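Local coordinates for protein endo-n-acetyl-beta-d-glucosaminidase (Hypocrea jecorina, PDB 4AC1) that hydrolyses N-linked glycans within their chitobiose core as a secreted family 18 endo-beta-N-acetylglucosaminidase, an enzyme responsible for deglycosylating the fungus's own cellulases, at residues N187-Y191 with V252-E256; L235-I239 with V277-P281. The contacts are given in a common frame with arbitrary orientation. Residue numbers count along the deposited sequence, not the author numbering.

Interaction 1. Residues N187-Y191 with V252-E256; sequences NTQFY and VMGWE. With ACT (acetate ion), chain D.
Inside the (beta/alpha)8 barrel of glycoside hydrolase family 18, M253 reaches past strand 216-221 to the strand next but one. Strands 185-189 and 251-255 both pair with strand 216-221 and are not direct neighbours. The short axes of 187-189 and 252-255 come within 7.6 Å at a crossing angle of -59°. The nearest CA atoms are those of N187 and M253, 6.7 Å apart. Both strands are extended. F190 then centres an inverse gamma turn, and a cis peptide joins W255 to E256.

Van der Waals packing centres on M253, which points toward 187-191. Its chi1 p, chi2 p, chi3 t rotamer sets M253 CE 3.9 Å from N187 O, 4.2 Å from Q189 CG and 3.3 Å from Y191 OH. CE lies at the edge of the Y191 ring, with Y191 CZ 4.3 Å from M253 CE. Y191, with chi1 p, also brings OH to 3.7 Å from W255 CB.

N187 OD1 hydrogen-bonds to W185 NE1, and Q189 NE2 to A155 O. Q189 OE1 shares a zinc ion with E127. By its place in the DxDxE motif (D123 to E127), E127 is probably the catalytic acid, as in other family 18 enzymes. An acetate, probably from the crystallisation liquor, lies in the same pocket. Acetate O is 3.1 Å from Q189 OE1 and accepts a hydrogen bond from Y191 OH at 2.6 Å.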
ATOM      1  N   ASN A 187       0.411  -5.921  -0.580  1.00  3.44           N
ATOM      2  CA  ASN A 187      -0.855  -5.254  -0.287  1.00  3.73           C
ATOM      3  C   ASN A 187      -1.854  -5.745  -1.313  1.00  4.06           C
ATOM      4  O   ASN A 187      -2.007  -5.163  -2.389  1.00  4.51           O
ATOM      5  CB  ASN A 187      -0.668  -3.743  -0.402  1.00  4.38           C
ATOM      6  CG  ASN A 187       0.184  -3.189   0.707  1.00  3.72           C
ATOM      7  OD1 ASN A 187      -0.176  -3.292   1.884  1.00  5.09           O
ATOM      8  ND2 ASN A 187       1.335  -2.616   0.340  1.00  5.49           N
ATOM      9  N   THR A 188      -2.510  -6.851  -0.990  1.00  3.86           N
ATOM     10  CA  THR A 188      -3.182  -7.627  -2.028  1.00  4.60           C
ATOM     11  C   THR A 188      -4.614  -7.134  -2.217  1.00  3.80           C
ATOM     12  O   THR A 188      -5.397  -7.083  -1.265  1.00  4.45           O
ATOM     13  CB  THR A 188      -3.090  -9.136  -1.723  1.00  3.69           C
ATOM     14  OG1 THR A 188      -1.715  -9.506  -1.563  1.00  5.05           O
ATOM     15  CG2 THR A 188      -3.633  -9.971  -2.859  1.00  5.50           C
ATOM     16  N   GLN A 189      -4.931  -6.713  -3.441  1.00  3.78           N
ATOM     17  CA  GLN A 189      -6.205  -6.039  -3.685  1.00  4.51           C
ATOM     18  C   GLN A 189      -7.333  -7.049  -3.935  1.00  4.71           C
ATOM     19  O   GLN A 189      -7.484  -7.559  -5.053  1.00  4.85           O
ATOM     20  CB  GLN A 189      -6.074  -5.044  -4.844  1.00  4.51           C
ATOM     21  CG  GLN A 189      -4.835  -4.149  -4.754  1.00  6.16           C
ATOM     22  CD  GLN A 189      -4.854  -2.994  -5.739  1.00  5.44           C
ATOM     23  OE1 GLN A 189      -5.900  -2.386  -5.949  1.00  7.46           O
ATOM     24  NE2 GLN A 189      -3.714  -2.685  -6.343  1.00  6.37           N
ATOM     25  N   PHE A 190      -8.100  -7.345  -2.880  1.00  5.10           N
ATOM     26  CA  PHE A 190      -9.288  -8.207  -2.963  1.00  5.57           C
ATOM     27  C   PHE A 190     -10.527  -7.362  -3.281  1.00  5.71           C
ATOM     28  O   PHE A 190     -11.479  -7.270  -2.483  1.00  6.26           O
ATOM     29  CB  PHE A 190      -9.510  -8.995  -1.658  1.00  5.75           C
ATOM     30  CG  PHE A 190      -8.451 -10.040  -1.367  1.00  5.54           C
ATOM     31  CD1 PHE A 190      -7.255  -9.696  -0.728  1.00  4.74           C
ATOM     32  CD2 PHE A 190      -8.666 -11.376  -1.703  1.00  6.38           C
ATOM     33  CE1 PHE A 190      -6.293 -10.661  -0.452  1.00  6.03           C
ATOM     34  CE2 PHE A 190      -7.712 -12.351  -1.426  1.00  5.75           C
ATOM     35  CZ  PHE A 190      -6.521 -11.990  -0.793  1.00  6.14           C
ATOM     36  N   TYR A 191     -10.507  -6.743  -4.450  1.00  5.40           N
ATOM     37  CA  TYR A 191     -11.601  -5.891  -4.903  1.00  5.40           C
ATOM     38  C   TYR A 191     -11.455  -5.622  -6.394  1.00  5.88           C
ATOM     39  O   TYR A 191     -10.517  -6.127  -7.021  1.00  5.80           O
ATOM     40  CB  TYR A 191     -11.697  -4.598  -4.078  1.00  6.00           C
ATOM     41  CG  TYR A 191     -10.407  -3.851  -3.795  1.00  4.55           C
ATOM     42  CD1 TYR A 191      -9.924  -2.871  -4.671  1.00  5.07           C
ATOM     43  CD2 TYR A 191      -9.730  -4.036  -2.581  1.00  4.61           C
ATOM     44  CE1 TYR A 191      -8.756  -2.132  -4.380  1.00  5.31           C
ATOM     45  CE2 TYR A 191      -8.580  -3.310  -2.277  1.00  4.90           C
ATOM     46  CZ  TYR A 191      -8.096  -2.365  -3.171  1.00  5.19           C
ATOM     47  OH  TYR A 191      -6.958  -1.663  -2.827  1.00  6.42           O
ATOM     48  N   VAL A 252      -4.378  -6.492   7.258  1.00  4.76           N
ATOM     49  CA  VAL A 252      -5.386  -5.855   6.413  1.00  3.69           C
ATOM     50  C   VAL A 252      -4.912  -4.464   6.006  1.00  3.65           C
ATOM     51  O   VAL A 252      -4.297  -3.767   6.808  1.00  3.97           O
ATOM     52  CB  VAL A 252      -6.759  -5.735   7.171  1.00  4.14           C
ATOM     53  CG1 VAL A 252      -7.761  -4.872   6.386  1.00  4.66           C
ATOM     54  CG2 VAL A 252      -7.328  -7.103   7.429  1.00  5.07           C
ATOM     55  N   MET A 253      -5.176  -4.091   4.757  1.00  4.38           N
ATOM     56  CA  MET A 253      -5.002  -2.713   4.329  1.00  4.16           C
ATOM     57  C   MET A 253      -6.329  -2.159   3.851  1.00  4.00           C
ATOM     58  O   MET A 253      -7.205  -2.904   3.406  1.00  4.51           O
ATOM     59  CB  MET A 253      -3.871  -2.539   3.292  1.00  4.33           C
ATOM     60  CG  MET A 253      -4.083  -3.149   1.902  1.00  5.26           C
ATOM     61  SD  MET A 253      -5.225  -2.235   0.832  1.00  5.29           S
ATOM     62  CE  MET A 253      -4.613  -2.804  -0.746  1.00  5.40           C
ATOM     63  N   GLY A 254      -6.476  -0.847   3.986  1.00  4.13           N
ATOM     64  CA  GLY A 254      -7.691  -0.159   3.566  1.00  4.58           C
ATOM     65  C   GLY A 254      -7.423   0.938   2.552  1.00  4.36           C
ATOM     66  O   GLY A 254      -6.601   1.838   2.796  1.00  5.20           O
ATOM     67  N   TRP A 255      -8.130   0.867   1.425  1.00  4.73           N
ATOM     68  CA  TRP A 255      -8.165   1.936   0.418  1.00  4.93           C
ATOM     69  C   TRP A 255      -9.526   2.652   0.512  1.00  4.85           C
ATOM     70  O   TRP A 255     -10.541   2.043   0.172  1.00  4.58           O
ATOM     71  CB  TRP A 255      -7.972   1.379  -1.007  1.00  5.33           C
ATOM     72  CG  TRP A 255      -7.929   2.510  -1.962  1.00  5.97           C
ATOM     73  CD1 TRP A 255      -8.992   3.134  -2.550  1.00  6.63           C
ATOM     74  CD2 TRP A 255      -6.760   3.237  -2.368  1.00  6.20           C
ATOM     75  NE1 TRP A 255      -8.560   4.186  -3.317  1.00  8.07           N
ATOM     76  CE2 TRP A 255      -7.191   4.279  -3.216  1.00  7.43           C
ATOM     77  CE3 TRP A 255      -5.389   3.107  -2.094  1.00  6.89           C
ATOM     78  CZ2 TRP A 255      -6.297   5.182  -3.811  1.00  8.77           C
ATOM     79  CZ3 TRP A 255      -4.496   4.006  -2.677  1.00  7.81           C
ATOM     80  CH2 TRP A 255      -4.957   5.026  -3.535  1.00  8.40           C
ATOM     81  N   GLU A 256      -9.595   3.904   0.969  1.00  4.50           N
ATOM     82  CA  GLU A 256      -8.499   4.680   1.566  1.00  4.68           C
ATOM     83  C   GLU A 256      -9.095   5.449   2.754  1.00  5.22           C
ATOM     84  O   GLU A 256     -10.288   5.324   3.070  1.00  5.13           O
ATOM     85  CB  GLU A 256      -7.886   5.648   0.545  1.00  5.62           C
ATOM     86  CG  GLU A 256      -8.919   6.568  -0.097  1.00  6.27           C
ATOM     87  CD  GLU A 256      -8.403   7.971  -0.384  1.00  7.92           C
ATOM     88  OE1 GLU A 256      -7.461   8.449   0.298  1.00  6.61           O
ATOM     89  OE2 GLU A 256      -8.957   8.610  -1.304  1.00  8.85           O
TER
HETATM   90  C   ACT D1288      -4.786   0.268  -4.512  1.00  9.20           C
HETATM   91  O   ACT D1288      -6.026   0.247  -4.363  1.00 10.04           O
HETATM   92  OXT ACT D1288      -4.368   0.584  -5.648  1.00  9.04           O
HETATM   93  CH3 ACT D1288      -3.872  -0.096  -3.388  1.00 10.14           C

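Interaction 2. Residues L235-I239 with V277-P281; sequences LNNTI and VILRP. Unlike the reference sequence in segment 277-281: V277 (reference Glu). With NAG (2-acetamido-2-deoxy-beta-D-glucopyranose), chain B.
A turn of helix 232-246 meets the C-terminal end of helix 270-279 on the outside of the barrel. Segment 235-239 is helical throughout, with I239 N hydrogen-bonded to L235 O at 2.9 Å. Segment 277-279 is the last part of its helix, and R280 leaves the helical conformation. N236 and I278 are closest in register, with CA atoms 5.7 Å apart.

I278 is the main bump. Its side chain (chi1 m, chi2 t) enters a hollow formed by L235, N236 and I239. I278 CD1 is 4.3 Å from L235 CD2. I278 CG2 is 3.6 Å from N236 OD1 and 3.9 Å from I239 CD1. L279 CD2 adds a second touch, 4.2 Å from I239 CD1.

N236 is glycosylated: its ND2 is covalently bonded to C1 of a NAG at 1.4 Å. The sugar's C8 methyl lies 3.5 Å from V277 CG1; V277 differs from the reference Glu. One water donates to N236 OD1 (2.7 Å) and to I278 O (2.8 Å). Shape-fitted apolar packing thus joins the helices, and this shared water stands in for a direct polar link.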
ATOM      1  N   LEU A 235     -15.666  -9.622   6.445  1.00  8.70           N
ATOM      2  CA  LEU A 235     -14.212  -9.641   6.571  1.00  7.74           C
ATOM      3  C   LEU A 235     -13.808 -10.396   7.838  1.00  7.67           C
ATOM      4  O   LEU A 235     -12.923 -11.259   7.798  1.00  7.10           O
ATOM      5  CB  LEU A 235     -13.659  -8.208   6.575  1.00  7.67           C
ATOM      6  CG  LEU A 235     -12.147  -8.078   6.786  1.00  7.58           C
ATOM      7  CD1 LEU A 235     -11.385  -8.671   5.609  1.00  8.70           C
ATOM      8  CD2 LEU A 235     -11.753  -6.624   7.010  1.00  8.30           C
ATOM      9  N   ASN A 236     -14.473 -10.079   8.950  1.00  7.13           N
ATOM     10  CA  ASN A 236     -14.172 -10.711  10.222  1.00  7.88           C
ATOM     11  C   ASN A 236     -14.347 -12.232  10.174  1.00  7.57           C
ATOM     12  O   ASN A 236     -13.470 -12.980  10.611  1.00  6.96           O
ATOM     13  CB  ASN A 236     -15.032 -10.118  11.333  1.00  7.40           C
ATOM     14  CG  ASN A 236     -14.786 -10.788  12.653  1.00  8.83           C
ATOM     15  OD1 ASN A 236     -13.660 -10.801  13.152  1.00  8.83           O
ATOM     16  ND2 ASN A 236     -15.849 -11.373  13.225  1.00 10.29           N
ATOM     17  N   ASN A 237     -15.472 -12.687   9.626  1.00  7.71           N
ATOM     18  CA  ASN A 237     -15.749 -14.112   9.562  1.00  8.55           C
ATOM     19  C   ASN A 237     -14.634 -14.851   8.811  1.00  8.24           C
ATOM     20  O   ASN A 237     -14.150 -15.892   9.233  1.00  8.54           O
ATOM     21  CB  ASN A 237     -17.134 -14.322   8.931  1.00  9.60           C
ATOM     22  CG  ASN A 237     -17.581 -15.764   8.969  1.00 11.34           C
ATOM     23  OD1 ASN A 237     -17.291 -16.541   8.055  1.00 15.36           O
ATOM     24  ND2 ASN A 237     -18.308 -16.129  10.021  1.00 14.17           N
ATOM     25  N   THR A 238     -14.214 -14.273   7.696  1.00  7.75           N
ATOM     26  CA  THR A 238     -13.147 -14.859   6.907  1.00  7.18           C
ATOM     27  C   THR A 238     -11.809 -14.849   7.643  1.00  7.06           C
ATOM     28  O   THR A 238     -11.094 -15.845   7.635  1.00  6.74           O
ATOM     29  CB  THR A 238     -13.018 -14.129   5.559  1.00  7.49           C
ATOM     30  OG1 THR A 238     -14.243 -14.308   4.834  1.00  7.56           O
ATOM     31  CG2 THR A 238     -11.876 -14.682   4.727  1.00  6.83           C
ATOM     32  N   ILE A 239     -11.469 -13.733   8.285  1.00  7.00           N
ATOM     33  CA  ILE A 239     -10.188 -13.651   8.995  1.00  6.72           C
ATOM     34  C   ILE A 239     -10.116 -14.644  10.165  1.00  7.46           C
ATOM     35  O   ILE A 239      -9.078 -15.276  10.366  1.00  7.42           O
ATOM     36  CB  ILE A 239      -9.873 -12.206   9.407  1.00  7.43           C
ATOM     37  CG1 ILE A 239      -9.473 -11.411   8.157  1.00  7.91           C
ATOM     38  CG2 ILE A 239      -8.769 -12.165  10.475  1.00  7.26           C
ATOM     39  CD1 ILE A 239      -9.270  -9.913   8.397  1.00  9.22           C
ATOM     40  N   VAL A 277     -10.394  -4.340  16.192  1.00  6.83           N
ATOM     41  CA  VAL A 277     -11.131  -5.358  16.955  1.00  8.42           C
ATOM     42  C   VAL A 277     -11.108  -6.718  16.247  1.00  7.92           C
ATOM     43  O   VAL A 277     -11.061  -7.765  16.896  1.00  8.43           O
ATOM     44  CB  VAL A 277     -12.590  -4.968  17.273  1.00  9.07           C
ATOM     45  CG1 VAL A 277     -13.205  -5.988  18.231  1.00 11.77           C
ATOM     46  CG2 VAL A 277     -12.680  -3.611  17.918  1.00 11.78           C
ATOM     47  N   ILE A 278     -11.130  -6.710  14.921  1.00  6.80           N
ATOM     48  CA  ILE A 278     -11.031  -7.948  14.151  1.00  6.89           C
ATOM     49  C   ILE A 278      -9.649  -8.610  14.287  1.00  6.66           C
ATOM     50  O   ILE A 278      -9.547  -9.827  14.523  1.00  6.78           O
ATOM     51  CB  ILE A 278     -11.359  -7.692  12.657  1.00  7.07           C
ATOM     52  CG1 ILE A 278     -12.829  -7.292  12.503  1.00  7.04           C
ATOM     53  CG2 ILE A 278     -10.975  -8.903  11.793  1.00  6.85           C
ATOM     54  CD1 ILE A 278     -13.205  -6.815  11.097  1.00  9.26           C
ATOM     55  N   LEU A 279      -8.585  -7.824  14.144  1.00  6.19           N
ATOM     56  CA  LEU A 279      -7.237  -8.366  14.057  1.00  6.51           C
ATOM     57  C   LEU A 279      -6.609  -8.621  15.412  1.00  6.68           C
ATOM     58  O   LEU A 279      -5.780  -9.526  15.568  1.00  6.78           O
ATOM     59  CB  LEU A 279      -6.354  -7.377  13.317  1.00  6.57           C
ATOM     60  CG  LEU A 279      -6.626  -7.207  11.830  1.00  6.41           C
ATOM     61  CD1 LEU A 279      -5.725  -6.092  11.273  1.00  6.16           C
ATOM     62  CD2 LEU A 279      -6.415  -8.523  11.082  1.00  8.18           C
ATOM     63  N   ARG A 280      -6.974  -7.782  16.373  1.00  7.02           N
ATOM     64  CA  ARG A 280      -6.423  -7.845  17.720  1.00  7.69           C
ATOM     65  C   ARG A 280      -7.541  -7.778  18.764  1.00  8.22           C
ATOM     66  O   ARG A 280      -7.629  -6.810  19.525  1.00  8.17           O
ATOM     67  CB  ARG A 280      -5.397  -6.723  17.926  1.00  7.80           C
ATOM     68  CG  ARG A 280      -4.134  -6.880  17.081  1.00  6.44           C
ATOM     69  CD  ARG A 280      -3.118  -5.767  17.300  1.00  7.65           C
ATOM     70  NE  ARG A 280      -2.073  -5.834  16.279  1.00  7.86           N
ATOM     71  CZ  ARG A 280      -0.902  -6.445  16.428  1.00  8.15           C
ATOM     72  NH1 ARG A 280      -0.580  -7.033  17.584  1.00  9.66           N
ATOM     73  NH2 ARG A 280      -0.039  -6.457  15.422  1.00  9.66           N
ATOM     74  N   PRO A 281      -8.393  -8.822  18.805  1.00  9.50           N
ATOM     75  CA  PRO A 281      -9.581  -8.782  19.671  1.00 10.87           C
ATOM     76  C   PRO A 281      -9.259  -8.821  21.168  1.00 11.75           C
ATOM     77  O   PRO A 281     -10.135  -8.540  21.979  1.00 12.65           O
ATOM     78  CB  PRO A 281     -10.389 -10.014  19.244  1.00 11.29           C
ATOM     79  CG  PRO A 281      -9.420 -10.915  18.562  1.00 11.44           C
ATOM     80  CD  PRO A 281      -8.297 -10.072  18.030  1.00  9.61           C
TER
HETATM   81  C1  NAG B 301     -15.828 -12.087  14.477  1.00 15.62           C
HETATM   82  C2  NAG B 301     -16.518 -11.202  15.519  1.00 16.54           C
HETATM   83  C3  NAG B 301     -16.873 -11.960  16.802  1.00 18.60           C
HETATM   84  C4  NAG B 301     -17.432 -13.357  16.544  1.00 19.24           C
HETATM   85  C5  NAG B 301     -16.645 -14.113  15.471  1.00 18.39           C
HETATM   86  C6  NAG B 301     -17.329 -15.418  15.072  1.00 19.68           C
HETATM   87  C7  NAG B 301     -15.968  -8.837  15.393  1.00 16.84           C
HETATM   88  C8  NAG B 301     -15.013  -7.751  15.779  1.00 17.29           C
HETATM   89  N2  NAG B 301     -15.677 -10.058  15.827  1.00 16.78           N
HETATM   90  O3  NAG B 301     -17.851 -11.241  17.521  1.00 19.18           O
HETATM   91  O4  NAG B 301     -17.403 -14.073  17.760  1.00 21.74           O
HETATM   92  O5  NAG B 301     -16.525 -13.310  14.313  1.00 16.71           O
HETATM   93  O6  NAG B 301     -18.620 -15.186  14.538  1.00 21.05           O
HETATM   94  O7  NAG B 301     -16.958  -8.577  14.712  1.00 17.85           O
HETATM   95  O   HOH W   1     -11.784 -11.404  15.011  1.00 13.89           O

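In the fold
After the earlier barrel strands, the chain enters strand 185-189, then strand 216-221, helix 232-246, strand 251-255 and helix 270-279. Interaction 1 closes a loop of 60 residues from 187-191 to 252-256. Interaction 2 opens within that loop, at 235-239, and closes beyond it, at 277-281, so the two cross. Interaction 1 joins next-but-one barrel strands inside the barrel. Interaction 2 joins the helices that precede and follow strand 251-255. Their centres are 15 Å apart, and V252 connects them. V252 CG2 packs 3.6 Å from I239 CD1 and 4.0 Å from L279 CD2, while M253 next in the strand faces the interior.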